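Local coordinates for protein tryptophan halogenase (Shewanella frigidimarina, PDB 2PYX) that probably acts as an FAD-dependent monooxygenase of the tryptophan halogenase family, whose characterised members use reduced flavin to halogenate tryptophan, at residues I75-F80 / A153-V158; R512-K517 / Y521-L526. One frame throughout, in Å; residues are numbered along the deposited sequence. Where two conformers were deposited one is given.

Interaction 1: I75-F80 / A153-V158; sequences IDENDF and APKSIV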
ATOM      1  N   ILE A  75     -18.820   4.070  -2.848  1.00 12.49           N
ATOM      2  CA  ILE A  75     -19.037   3.320  -1.613  1.00 14.00           C
ATOM      3  C   ILE A  75     -19.170   4.291  -0.438  1.00 13.66           C
ATOM      4  O   ILE A  75     -18.411   5.270  -0.306  1.00 13.84           O
ATOM      5  CB  ILE A  75     -17.864   2.322  -1.341  1.00 14.32           C
ATOM      6  CG1 ILE A  75     -17.663   1.362  -2.519  1.00 16.47           C
ATOM      7  CG2 ILE A  75     -18.108   1.545  -0.050  1.00 15.80           C
ATOM      8  CD1 ILE A  75     -18.824   0.605  -2.920  1.00 20.62           C
ATOM      9  N   ASP A  76     -20.186   4.034   0.386  1.00 12.66           N
ATOM     10  CA  ASP A  76     -20.427   4.784   1.610  1.00 15.04           C
ATOM     11  C   ASP A  76     -19.417   4.316   2.678  1.00 13.15           C
ATOM     12  O   ASP A  76     -19.203   3.121   2.856  1.00 14.63           O
ATOM     13  CB  ASP A  76     -21.881   4.531   2.026  1.00 15.35           C
ATOM     14  CG  ASP A  76     -22.249   5.164   3.348  1.00 17.64           C
ATOM     15  OD1 ASP A  76     -21.781   4.682   4.410  1.00 18.36           O
ATOM     16  OD2 ASP A  76     -23.058   6.122   3.325  1.00 18.67           O
ATOM     17  N   GLU A  77     -18.794   5.261   3.386  1.00 14.42           N
ATOM     18  CA  GLU A  77     -17.739   4.910   4.323  1.00 13.05           C
ATOM     19  C   GLU A  77     -18.259   4.052   5.447  1.00 13.66           C
ATOM     20  O   GLU A  77     -17.568   3.153   5.941  1.00 14.24           O
ATOM     21  CB  GLU A  77     -17.031   6.135   4.910  1.00 12.31           C
ATOM     22  CG  GLU A  77     -15.707   5.706   5.575  1.00 13.19           C
ATOM     23  CD  GLU A  77     -14.871   6.852   6.139  1.00 14.60           C
ATOM     24  OE1 GLU A  77     -15.416   7.930   6.462  1.00 13.32           O
ATOM     25  OE2 GLU A  77     -13.621   6.702   6.260  1.00 13.11           O
ATOM     26  N   ASN A  78     -19.474   4.347   5.918  1.00 13.44           N
ATOM     27  CA  ASN A  78     -20.025   3.521   6.997  1.00 14.69           C
ATOM     28  C   ASN A  78     -20.234   2.077   6.531  1.00 14.66           C
ATOM     29  O   ASN A  78     -19.885   1.128   7.244  1.00 16.51           O
ATOM     30  CB  ASN A  78     -21.322   4.118   7.549  1.00 16.07           C
ATOM     31  CG  ASN A  78     -21.130   5.530   8.065  1.00 14.80           C
ATOM     32  OD1 ASN A  78     -20.157   5.817   8.769  1.00 16.05           O
ATOM     33  ND2 ASN A  78     -22.077   6.422   7.737  1.00 18.43           N
ATOM     34  N   ASP A  79     -20.804   1.920   5.341  1.00 13.99           N
ATOM     35  CA  ASP A  79     -21.005   0.604   4.747  1.00 14.51           C
ATOM     36  C   ASP A  79     -19.664  -0.141   4.630  1.00 15.66           C
ATOM     37  O   ASP A  79     -19.551  -1.297   4.976  1.00 15.04           O
ATOM     38  CB  ASP A  79     -21.617   0.733   3.339  1.00 15.54           C
ATOM     39  CG  ASP A  79     -23.069   1.173   3.343  1.00 19.56           C
ATOM     40  OD1 ASP A  79     -23.734   1.176   4.398  1.00 18.97           O
ATOM     41  OD2 ASP A  79     -23.566   1.494   2.245  1.00 21.73           O
ATOM     42  N   PHE A  80     -18.644   0.542   4.109  1.00 14.45           N
ATOM     43  CA  PHE A  80     -17.313  -0.049   3.987  1.00 14.17           C
ATOM     44  C   PHE A  80     -16.767  -0.542   5.329  1.00 13.49           C
ATOM     45  O   PHE A  80     -16.314  -1.688   5.478  1.00 13.62           O
ATOM     46  CB  PHE A  80     -16.350   0.977   3.342  1.00 13.43           C
ATOM     47  CG  PHE A  80     -14.905   0.561   3.395  1.00 11.64           C
ATOM     48  CD1 PHE A  80     -14.413  -0.420   2.540  1.00 12.84           C
ATOM     49  CD2 PHE A  80     -14.028   1.132   4.316  1.00 11.17           C
ATOM     50  CE1 PHE A  80     -13.095  -0.833   2.621  1.00 13.09           C
ATOM     51  CE2 PHE A  80     -12.721   0.722   4.390  1.00 12.29           C
ATOM     52  CZ  PHE A  80     -12.237  -0.254   3.543  1.00 11.62           C
ATOM     53  N   ALA A 153      -7.981   8.180  17.155  1.00 12.87           N
ATOM     54  CA  ALA A 153      -8.448   8.068  15.789  1.00 11.37           C
ATOM     55  C   ALA A 153      -8.021   9.296  14.950  1.00 11.35           C
ATOM     56  O   ALA A 153      -7.493  10.265  15.487  1.00 12.50           O
ATOM     57  CB  ALA A 153      -9.928   7.918  15.782  1.00 11.90           C
ATOM     58  N   PRO A 154      -8.204   9.235  13.616  1.00 11.18           N
ATOM     59  CA  PRO A 154      -7.887  10.387  12.751  1.00 10.91           C
ATOM     60  C   PRO A 154      -9.024  11.392  12.540  1.00 10.11           C
ATOM     61  O   PRO A 154      -8.865  12.363  11.805  1.00 12.51           O
ATOM     62  CB  PRO A 154      -7.616   9.717  11.390  1.00 11.31           C
ATOM     63  CG  PRO A 154      -8.475   8.516  11.415  1.00 12.19           C
ATOM     64  CD  PRO A 154      -8.587   8.056  12.820  1.00 11.86           C
ATOM     65  N   LYS A 155     -10.168  11.116  13.159  1.00 12.16           N
ATOM     66  CA  LYS A 155     -11.361  11.936  12.959  1.00 11.57           C
ATOM     67  C   LYS A 155     -12.328  11.687  14.112  1.00 13.14           C
ATOM     68  O   LYS A 155     -12.110  10.813  14.913  1.00 12.56           O
ATOM     69  CB  LYS A 155     -12.017  11.615  11.596  1.00 12.17           C
ATOM     70  CG  LYS A 155     -12.558  10.179  11.490  1.00 11.59           C
ATOM     71  CD  LYS A 155     -12.922   9.797  10.069  1.00 13.33           C
ATOM     72  CE  LYS A 155     -14.068  10.613   9.494  1.00 13.22           C
ATOM     73  NZ  LYS A 155     -14.408  10.232   8.057  1.00 12.41           N
ATOM     74  N   SER A 156     -13.396  12.485  14.160  1.00 15.65           N
ATOM     75  CA  SER A 156     -14.435  12.386  15.180  0.50 16.82           C
ATOM     76  C   SER A 156     -15.703  11.836  14.549  1.00 16.38           C
ATOM     77  O   SER A 156     -15.822  11.810  13.323  1.00 16.57           O
ATOM     78  CB  SER A 156     -14.728  13.780  15.734  0.50 16.73           C
ATOM     79  OG  SER A 156     -15.217  14.632  14.707  0.50 21.31           O
ATOM     80  N   ILE A 157     -16.666  11.434  15.378  1.00 15.22           N
ATOM     81  CA  ILE A 157     -17.940  10.879  14.863  1.00 15.85           C
ATOM     82  C   ILE A 157     -18.743  11.927  14.064  1.00 15.68           C
ATOM     83  O   ILE A 157     -19.556  11.579  13.179  1.00 18.03           O
ATOM     84  CB  ILE A 157     -18.744  10.210  16.015  1.00 17.88           C
ATOM     85  CG1 ILE A 157     -19.920   9.383  15.489  1.00 16.66           C
ATOM     86  CG2 ILE A 157     -19.224  11.269  17.046  1.00 19.00           C
ATOM     87  CD1 ILE A 157     -19.577   8.411  14.388  1.00 16.70           C
ATOM     88  N   VAL A 158     -18.478  13.203  14.334  1.00 16.93           N
ATOM     89  CA  VAL A 158     -19.150  14.312  13.646  1.00 18.43           C
ATOM     90  C   VAL A 158     -18.476  14.696  12.337  1.00 19.36           C
ATOM     91  O   VAL A 158     -19.005  15.494  11.559  1.00 21.39           O
ATOM     92  CB  VAL A 158     -19.266  15.578  14.568  1.00 20.65           C
ATOM     93  CG1 VAL A 158     -20.047  15.228  15.827  1.00 22.53           C
ATOM     94  CG2 VAL A 158     -17.902  16.138  14.915  1.00 22.15           C
TER

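Interaction 2: R512-K517 / Y521-L526; sequences RELLDK and YGFPKL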
ATOM      1  N   ARG A 512     -11.441   2.342  19.145  1.00 17.69           N
ATOM      2  CA  ARG A 512     -12.592   1.509  19.487  1.00 20.10           C
ATOM      3  C   ARG A 512     -13.810   2.372  19.846  1.00 17.90           C
ATOM      4  O   ARG A 512     -14.912   2.079  19.394  1.00 19.23           O
ATOM      5  CB  ARG A 512     -12.297   0.492  20.599  1.00 22.47           C
ATOM      6  CG  ARG A 512     -13.400  -0.577  20.623  1.00 23.91           C
ATOM      7  CD  ARG A 512     -13.073  -1.772  21.466  1.00 32.10           C
ATOM      8  NE  ARG A 512     -11.984  -2.622  20.986  1.00 30.18           N
ATOM      9  CZ  ARG A 512     -12.076  -3.541  20.026  1.00 25.18           C
ATOM     10  NH1 ARG A 512     -13.173  -3.684  19.295  1.00 29.66           N
ATOM     11  NH2 ARG A 512     -11.015  -4.282  19.742  1.00 29.49           N
ATOM     12  N   GLU A 513     -13.623   3.426  20.627  1.00 17.14           N
ATOM     13  CA  GLU A 513     -14.787   4.258  20.972  1.00 20.10           C
ATOM     14  C   GLU A 513     -15.437   4.870  19.718  1.00 19.44           C
ATOM     15  O   GLU A 513     -16.665   4.918  19.618  1.00 19.67           O
ATOM     16  CB  GLU A 513     -14.470   5.252  22.104  1.00 23.16           C
ATOM     17  CG  GLU A 513     -14.223   6.683  21.795  1.00 26.96           C
ATOM     18  CD  GLU A 513     -13.713   7.440  23.019  1.00 28.91           C
ATOM     19  OE1 GLU A 513     -14.457   7.545  24.040  1.00 36.19           O
ATOM     20  OE2 GLU A 513     -12.576   7.951  22.970  1.00 23.56           O
ATOM     21  N   LEU A 514     -14.616   5.244  18.727  1.00 17.25           N
ATOM     22  CA  LEU A 514     -15.116   5.788  17.474  1.00 15.91           C
ATOM     23  C   LEU A 514     -15.829   4.711  16.651  1.00 16.18           C
ATOM     24  O   LEU A 514     -16.953   4.919  16.191  1.00 20.96           O
ATOM     25  CB  LEU A 514     -13.976   6.452  16.670  1.00 16.62           C
ATOM     26  CG  LEU A 514     -14.375   6.972  15.303  1.00 13.49           C
ATOM     27  CD1 LEU A 514     -15.575   7.956  15.420  1.00 14.55           C
ATOM     28  CD2 LEU A 514     -13.202   7.629  14.557  1.00 15.68           C
ATOM     29  N   LEU A 515     -15.179   3.565  16.472  1.00 15.76           N
ATOM     30  CA  LEU A 515     -15.745   2.488  15.695  1.00 17.50           C
ATOM     31  C   LEU A 515     -17.058   2.000  16.303  1.00 17.85           C
ATOM     32  O   LEU A 515     -17.977   1.653  15.568  1.00 19.11           O
ATOM     33  CB  LEU A 515     -14.725   1.364  15.532  1.00 17.20           C
ATOM     34  CG  LEU A 515     -13.545   1.718  14.621  1.00 18.06           C
ATOM     35  CD1 LEU A 515     -12.465   0.642  14.745  1.00 20.45           C
ATOM     36  CD2 LEU A 515     -13.965   1.863  13.166  1.00 22.13           C
ATOM     37  N   ASP A 516     -17.167   2.005  17.633  1.00 18.43           N
ATOM     38  CA  ASP A 516     -18.452   1.653  18.259  1.00 20.19           C
ATOM     39  C   ASP A 516     -19.579   2.581  17.790  1.00 19.21           C
ATOM     40  O   ASP A 516     -20.701   2.128  17.509  1.00 21.58           O
ATOM     41  CB  ASP A 516     -18.351   1.720  19.776  1.00 21.99           C
ATOM     42  CG  ASP A 516     -17.586   0.565  20.375  1.00 22.93           C
ATOM     43  OD1 ASP A 516     -17.358  -0.478  19.713  1.00 25.12           O
ATOM     44  OD2 ASP A 516     -17.209   0.715  21.554  1.00 27.38           O
ATOM     45  N   LYS A 517     -19.307   3.877  17.725  1.00 18.50           N
ATOM     46  CA  LYS A 517     -20.310   4.847  17.253  1.00 19.00           C
ATOM     47  C   LYS A 517     -20.512   4.811  15.742  1.00 18.90           C
ATOM     48  O   LYS A 517     -21.590   5.104  15.247  1.00 18.16           O
ATOM     49  CB  LYS A 517     -19.991   6.263  17.743  1.00 19.51           C
ATOM     50  CG  LYS A 517     -20.129   6.424  19.270  1.00 20.57           C
ATOM     51  CD  LYS A 517     -21.596   6.370  19.700  1.00 22.85           C
ATOM     52  CE  LYS A 517     -21.787   6.574  21.224  1.00 22.99           C
ATOM     53  NZ  LYS A 517     -21.193   5.456  21.991  1.00 21.95           N
ATOM     54  N   TYR A 521     -24.268   4.586  14.713  1.00 24.15           N
ATOM     55  CA  TYR A 521     -24.820   5.789  14.107  1.00 22.57           C
ATOM     56  C   TYR A 521     -24.222   6.128  12.739  1.00 22.70           C
ATOM     57  O   TYR A 521     -24.938   6.571  11.839  1.00 23.97           O
ATOM     58  CB  TYR A 521     -24.601   6.978  15.040  1.00 26.80           C
ATOM     59  CG  TYR A 521     -25.283   6.863  16.381  1.00 27.93           C
ATOM     60  CD1 TYR A 521     -26.655   7.078  16.505  1.00 32.13           C
ATOM     61  CD2 TYR A 521     -24.553   6.572  17.530  1.00 28.99           C
ATOM     62  CE1 TYR A 521     -27.284   6.992  17.746  1.00 31.33           C
ATOM     63  CE2 TYR A 521     -25.174   6.479  18.769  1.00 30.62           C
ATOM     64  CZ  TYR A 521     -26.537   6.691  18.868  1.00 33.09           C
ATOM     65  OH  TYR A 521     -27.161   6.609  20.099  1.00 29.21           O
ATOM     66  N   GLY A 522     -22.911   5.977  12.592  1.00 19.36           N
ATOM     67  CA  GLY A 522     -22.270   6.307  11.326  1.00 18.55           C
ATOM     68  C   GLY A 522     -21.782   7.753  11.266  1.00 18.24           C
ATOM     69  O   GLY A 522     -22.289   8.631  11.986  1.00 18.87           O
ATOM     70  N   PHE A 523     -20.774   8.013  10.413  1.00 17.50           N
ATOM     71  CA  PHE A 523     -20.393   9.385  10.040  1.00 17.84           C
ATOM     72  C   PHE A 523     -21.457  10.011   9.144  1.00 18.54           C
ATOM     73  O   PHE A 523     -22.013   9.332   8.290  1.00 22.08           O
ATOM     74  CB  PHE A 523     -19.099   9.429   9.214  1.00 19.03           C
ATOM     75  CG  PHE A 523     -17.901   8.847   9.902  1.00 15.26           C
ATOM     76  CD1 PHE A 523     -17.365   9.461  11.025  1.00 13.79           C
ATOM     77  CD2 PHE A 523     -17.272   7.700   9.398  1.00 16.27           C
ATOM     78  CE1 PHE A 523     -16.267   8.920  11.673  1.00 13.54           C
ATOM     79  CE2 PHE A 523     -16.152   7.176  10.029  1.00 14.47           C
ATOM     80  CZ  PHE A 523     -15.644   7.781  11.152  1.00 14.21           C
ATOM     81  N   PRO A 524     -21.658  11.336   9.242  1.00 21.07           N
ATOM     82  CA  PRO A 524     -22.572  11.983   8.287  1.00 23.73           C
ATOM     83  C   PRO A 524     -22.023  12.008   6.858  1.00 27.41           C
ATOM     84  O   PRO A 524     -20.806  11.988   6.647  1.00 26.87           O
ATOM     85  CB  PRO A 524     -22.678  13.406   8.815  1.00 22.66           C
ATOM     86  CG  PRO A 524     -21.403  13.641   9.545  1.00 23.89           C
ATOM     87  CD  PRO A 524     -21.038  12.303  10.160  1.00 20.15           C
ATOM     88  N   LYS A 525     -22.930  12.076   5.883  1.00 31.54           N
ATOM     89  CA  LYS A 525     -22.537  12.178   4.477  1.00 34.00           C
ATOM     90  C   LYS A 525     -21.833  13.506   4.194  1.00 36.28           C
ATOM     91  O   LYS A 525     -20.872  13.537   3.430  1.00 40.28           O
ATOM     92  CB  LYS A 525     -23.753  12.003   3.559  1.00 33.44           C
ATOM     93  N   LEU A 526     -22.299  14.586   4.828  1.00 38.27           N
ATOM     94  CA  LEU A 526     -21.728  15.921   4.642  1.00 41.14           C
ATOM     95  C   LEU A 526     -21.043  16.395   5.908  1.00 41.98           C
ATOM     96  O   LEU A 526     -21.520  16.127   7.009  1.00 43.82           O
ATOM     97  CB  LEU A 526     -22.827  16.928   4.265  1.00 42.54           C
TER

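Interaction 1: I75-F80 / A153-V158
A buried salt bridge ties Glu77, in the first turn of helix 77-83, to Lys155, in the loop that runs from helix 144-149 toward strand 169-172. The two side chains reach for each other from opposite directions, and the contact is carried by their charged ends: Lys155 NZ donates to Glu77 OE1 at 3.0 Å, on the syn lone pair of that oxygen, whereas OE2 stays 4.0 Å from NZ. Glu77 spans its share of the distance with CG anti to the backbone N (chi1 -165°) and an extended chain beyond; Lys155 bends at chi3. NZ also donates to Ala160 O and hydrogen-bonds Tyr168 OH, while OE1 meets Tyr162 N and OE2 the hydroxyls of Tyr168 and Tyr170. With a glutamine here, the buried ammonium of Lys155 would probably be left without its countercharge amid neutral partners. Just before Glu77, Asp76 is the N-cap, its OD1 accepting from Asp79 N at 3.1 Å and more weakly from Asn78 N. The amino end of the helix may also help to stabilise the Glu77 carboxylate. The result is a buried ion pair in a polar network that joins a side-chain-capped helix start to the 153-158 loop.

Interaction 2: R512-K517 / Y521-L526
Lys517 O receives two backbone N-H groups where helix 511-520 ends, Tyr521 N at 2.8 Å in the ordinary helical i+4 spacing and Gly522 N at 3.1 Å across five residues, a pi-type bond. The Gly522 donor is in the carbonyl plane on a lone pair, in a nearly straight bond; the Tyr521 donor is tilted from that plane by 26°. Gly522 then turns the chain away with a phi of 91°, where a CB would run into the carbonyl oxygen of Tyr521. On the outer side, Lys517 and Tyr521 run alongside each other, pointing the same way. A bend at chi2 (-71°) brings Lys517 CD to the edge of the tyrosine ring, in its plane and 3.7 Å from CD2, so the aliphatic part of the lysine makes this contact. Inside, Leu514 and Phe523 cross at about a right angle, Leu514 CD1 lying 3.9 Å from Phe523 CE1, while CD2 comes within 4.2 Å of CZ. Phe88 on strand 87-95 touches both of these side chains, and Ile81 of helix 77-83 adds to the packing on Phe523. The chemistry thus divides: one carbonyl shared by two donors marks the end of the helix, and apolar contacts hold the start of the tail against it, in the interior through Leu514 and Phe523 and at the surface through Lys517 and Tyr521.

Interactions 1 and 2 adjoin, their centres about 6 Å apart. Both touching residues of interaction 1 are buried, and its chemistry is ionic, joining parts far apart in sequence; interaction 2 is local, partly buried and chiefly backbone bonding and apolar packing, running from the interior to the surface. Phe523 links them: its backbone N probably hydrogen-bonds Asn78 OD1 (2.8 Å), from helix 77-83, while its ring takes a cation-pi contact from Lys155. Leu514 also packs by CD2 on Lys155 O, at 3.4 Å. Helix 77-83, the 153-158 loop and the C-terminal tail are therefore joined together, with the charged pair and the aromatic ring sharing Lys155.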